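Local structure of putative fructose-bisphosphate aldolase (Coccidioides immitis, 3PM6) at residues I29-Y35 and P53-F59. The protein is a putative class II fructose-bisphosphate aldolase, a zinc-containing protein with a TIM-barrel fold. Residues are numbered along the deposited sequence; the frame is centred on the assembly and turned at random.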
ATOM      1  N   ILE A  29     -16.859  -8.356 -14.701  1.00 20.63           N
ATOM      2  CA  ILE A  29     -16.214  -7.852 -13.503  1.00 20.09           C
ATOM      3  C   ILE A  29     -15.021  -7.009 -13.971  1.00 19.02           C
ATOM      4  O   ILE A  29     -14.254  -7.451 -14.826  1.00 18.88           O
ATOM      5  CB  ILE A  29     -15.703  -9.056 -12.645  1.00 21.08           C
ATOM      6  CG1 ILE A  29     -16.870  -9.978 -12.256  1.00 19.91           C
ATOM      7  CG2 ILE A  29     -14.875  -8.600 -11.417  1.00 20.53           C
ATOM      8  CD1 ILE A  29     -18.061  -9.282 -11.502  1.00 20.77           C
ATOM      9  N   PRO A  30     -14.893  -5.775 -13.456  1.00 17.93           N
ATOM     10  CA  PRO A  30     -13.702  -4.993 -13.799  1.00 17.03           C
ATOM     11  C   PRO A  30     -12.524  -5.504 -12.984  1.00 15.72           C
ATOM     12  O   PRO A  30     -12.610  -5.529 -11.784  1.00 14.89           O
ATOM     13  CB  PRO A  30     -14.065  -3.560 -13.363  1.00 17.39           C
ATOM     14  CG  PRO A  30     -15.148  -3.726 -12.278  1.00 18.12           C
ATOM     15  CD  PRO A  30     -15.831  -5.062 -12.551  1.00 17.77           C
ATOM     16  N   ALA A  31     -11.453  -5.930 -13.644  1.00 15.10           N
ATOM     17  CA  ALA A  31     -10.277  -6.517 -12.971  1.00 13.89           C
ATOM     18  C   ALA A  31      -9.084  -5.596 -13.207  1.00 13.25           C
ATOM     19  O   ALA A  31      -8.439  -5.645 -14.256  1.00 14.98           O
ATOM     20  CB  ALA A  31     -10.002  -7.915 -13.520  1.00 12.67           C
ATOM     21  N   ILE A  32      -8.812  -4.725 -12.254  1.00 13.44           N
ATOM     22  CA  ILE A  32      -7.919  -3.593 -12.474  1.00 12.05           C
ATOM     23  C   ILE A  32      -6.578  -3.871 -11.873  1.00 12.77           C
ATOM     24  O   ILE A  32      -6.475  -4.077 -10.655  1.00 12.93           O
ATOM     25  CB  ILE A  32      -8.508  -2.301 -11.777  1.00 12.13           C
ATOM     26  CG1 ILE A  32     -10.002  -2.142 -12.095  1.00 11.61           C
ATOM     27  CG2 ILE A  32      -7.674  -1.058 -12.093  1.00 10.11           C
ATOM     28  CD1 ILE A  32     -10.307  -1.993 -13.576  1.00 12.76           C
ATOM     29  N   CYS A  33      -5.551  -3.901 -12.725  1.00 13.57           N
ATOM     30  CA  CYS A  33      -4.186  -4.006 -12.291  1.00 14.90           C
ATOM     31  C   CYS A  33      -3.738  -2.762 -11.605  1.00 15.63           C
ATOM     32  O   CYS A  33      -3.912  -1.642 -12.122  1.00 16.86           O
ATOM     33  CB  CYS A  33      -3.252  -4.240 -13.488  1.00 14.87           C
ATOM     34  SG  CYS A  33      -3.698  -5.714 -14.367  0.96 16.54           S
ATOM     35  N   VAL A  34      -3.087  -2.944 -10.468  1.00 15.83           N
ATOM     36  CA  VAL A  34      -2.518  -1.802  -9.743  1.00 15.29           C
ATOM     37  C   VAL A  34      -1.143  -2.148  -9.234  1.00 15.39           C
ATOM     38  O   VAL A  34      -0.810  -3.338  -9.146  1.00 14.73           O
ATOM     39  CB  VAL A  34      -3.382  -1.397  -8.530  1.00 15.90           C
ATOM     40  CG1 VAL A  34      -4.726  -0.819  -8.967  1.00 14.84           C
ATOM     41  CG2 VAL A  34      -3.554  -2.547  -7.572  1.00 16.14           C
ATOM     42  N   TYR A  35      -0.370  -1.107  -8.875  1.00 15.21           N
ATOM     43  CA  TYR A  35       1.031  -1.223  -8.440  1.00 16.16           C
ATOM     44  C   TYR A  35       1.263  -0.588  -7.084  1.00 16.52           C
ATOM     45  O   TYR A  35       2.406  -0.564  -6.590  1.00 16.85           O
ATOM     46  CB  TYR A  35       1.970  -0.481  -9.397  1.00 16.90           C
ATOM     47  CG  TYR A  35       1.961  -0.986 -10.809  1.00 17.35           C
ATOM     48  CD1 TYR A  35       2.801  -2.027 -11.217  1.00 16.77           C
ATOM     49  CD2 TYR A  35       1.109  -0.410 -11.745  1.00 17.69           C
ATOM     50  CE1 TYR A  35       2.785  -2.464 -12.558  1.00 17.80           C
ATOM     51  CE2 TYR A  35       1.083  -0.838 -13.040  1.00 18.98           C
ATOM     52  CZ  TYR A  35       1.925  -1.844 -13.453  1.00 17.65           C
ATOM     53  OH  TYR A  35       1.811  -2.225 -14.767  1.00 18.66           O
ATOM     54  N   PRO A  53     -19.151  -4.624  -8.174  1.00 20.05           N
ATOM     55  CA  PRO A  53     -18.116  -5.577  -7.843  1.00 19.91           C
ATOM     56  C   PRO A  53     -16.836  -5.173  -8.577  1.00 19.11           C
ATOM     57  O   PRO A  53     -16.895  -4.365  -9.504  1.00 18.50           O
ATOM     58  CB  PRO A  53     -18.660  -6.863  -8.440  1.00 19.94           C
ATOM     59  CG  PRO A  53     -19.446  -6.381  -9.652  1.00 19.56           C
ATOM     60  CD  PRO A  53     -20.179  -5.232  -9.038  1.00 20.61           C
ATOM     61  N   ALA A  54     -15.691  -5.705  -8.148  1.00 18.82           N
ATOM     62  CA  ALA A  54     -14.405  -5.414  -8.794  1.00 17.38           C
ATOM     63  C   ALA A  54     -13.404  -6.444  -8.371  1.00 16.76           C
ATOM     64  O   ALA A  54     -13.660  -7.216  -7.479  1.00 17.51           O
ATOM     65  CB  ALA A  54     -13.870  -3.989  -8.415  1.00 16.99           C
ATOM     66  N   MET A  55     -12.257  -6.464  -9.033  1.00 15.99           N
ATOM     67  CA  MET A  55     -11.149  -7.266  -8.570  1.00 16.07           C
ATOM     68  C   MET A  55      -9.923  -6.388  -8.580  1.00 15.15           C
ATOM     69  O   MET A  55      -9.737  -5.556  -9.480  1.00 15.33           O
ATOM     70  CB  MET A  55     -10.947  -8.508  -9.458  1.00 15.84           C
ATOM     71  CG  MET A  55     -12.026  -9.565  -9.310  1.00 16.88           C
ATOM     72  SD  MET A  55     -11.739 -11.029 -10.399  1.00 17.88           S
ATOM     73  CE  MET A  55     -13.069 -12.080  -9.779  1.00 19.73           C
ATOM     74  N   ILE A  56      -9.084  -6.572  -7.582  1.00 14.76           N
ATOM     75  CA  ILE A  56      -7.805  -5.868  -7.541  1.00 13.93           C
ATOM     76  C   ILE A  56      -6.769  -6.889  -8.083  1.00 14.32           C
ATOM     77  O   ILE A  56      -6.687  -8.021  -7.586  1.00 13.37           O
ATOM     78  CB  ILE A  56      -7.462  -5.410  -6.078  1.00 13.85           C
ATOM     79  CG1 ILE A  56      -8.495  -4.401  -5.534  1.00 14.74           C
ATOM     80  CG2 ILE A  56      -6.032  -4.892  -5.953  1.00 12.23           C
ATOM     81  CD1 ILE A  56      -8.299  -4.080  -4.083  1.00 20.06           C
ATOM     82  N   LEU A  57      -6.022  -6.499  -9.121  1.00 13.60           N
ATOM     83  CA  LEU A  57      -4.986  -7.371  -9.660  1.00 13.24           C
ATOM     84  C   LEU A  57      -3.597  -6.916  -9.263  1.00 12.95           C
ATOM     85  O   LEU A  57      -3.267  -5.751  -9.403  1.00 13.80           O
ATOM     86  CB  LEU A  57      -5.107  -7.483 -11.193  1.00 12.70           C
ATOM     87  CG  LEU A  57      -6.111  -8.535 -11.667  1.00 12.69           C
ATOM     88  CD1 LEU A  57      -7.542  -8.237 -11.080  1.00 12.19           C
ATOM     89  CD2 LEU A  57      -6.175  -8.562 -13.181  1.00  8.40           C
ATOM     90  N   LEU A  58      -2.772  -7.827  -8.755  1.00 13.49           N
ATOM     91  CA  LEU A  58      -1.374  -7.504  -8.496  1.00 14.14           C
ATOM     92  C   LEU A  58      -0.505  -8.353  -9.422  1.00 15.04           C
ATOM     93  O   LEU A  58      -0.930  -9.438  -9.820  1.00 13.61           O
ATOM     94  CB  LEU A  58      -1.025  -7.760  -7.023  1.00 14.76           C
ATOM     95  CG  LEU A  58      -1.661  -6.810  -5.988  1.00 12.62           C
ATOM     96  CD1 LEU A  58      -1.378  -7.399  -4.625  1.00 12.08           C
ATOM     97  CD2 LEU A  58      -1.054  -5.365  -6.078  1.00 10.79           C
ATOM     98  N   PHE A  59       0.695  -7.858  -9.787  1.00 15.38           N
ATOM     99  CA  PHE A  59       1.651  -8.655 -10.563  1.00 15.14           C
ATOM    100  C   PHE A  59       2.613  -9.348  -9.604  1.00 16.42           C
ATOM    101  O   PHE A  59       2.652  -8.995  -8.406  1.00 17.18           O
ATOM    102  CB  PHE A  59       2.428  -7.790 -11.569  1.00 14.93           C
ATOM    103  CG  PHE A  59       1.569  -7.186 -12.626  1.00 15.40           C
ATOM    104  CD1 PHE A  59       0.768  -7.987 -13.456  1.00 16.44           C
ATOM    105  CD2 PHE A  59       1.526  -5.821 -12.799  1.00 15.08           C
ATOM    106  CE1 PHE A  59      -0.054  -7.416 -14.421  1.00 15.58           C
ATOM    107  CE2 PHE A  59       0.705  -5.259 -13.796  1.00 14.33           C
ATOM    108  CZ  PHE A  59      -0.069  -6.065 -14.596  1.00 13.24           C
TER
HETATM  109  O   HOH W   1       1.491  -5.158  -9.151  1.00 19.53           O
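Four backbone hydrogen bonds hold strands 29-33 and 54-58 side by side in parallel. M55 N donates to P30 O and L57 N to I32 O (both 2.9 Å). I32 N donates to M55 O and V34 N to L57 O (both 3.0 Å). Past the last of these the backbones separate, and a water fills the gap: it donates to V34 O and accepts from F59 N. The strands are the first two of the eight-stranded TIM barrel, joined by helix 37-49 in a beta-alpha-beta unit. Inside the barrel, A31 CB meets L57 CD1 at 3.5 Å, and C33 packs on L57. On the helix side, V34 CG2 touches I56 CG2 at 3.8 Å, and I43 of helix 37-49 covers I32, V34 and I56. At the C-terminal ends, C33 SG is 3.7 Å from F59 CZ, an oblique sulfur-aromatic contact. Y35 OH hydrogen-bonds to D159 O and meets the F59 ring edge at CE2 (3.4 Å). The F59 side chain lies about 6 Å from the zinc ion.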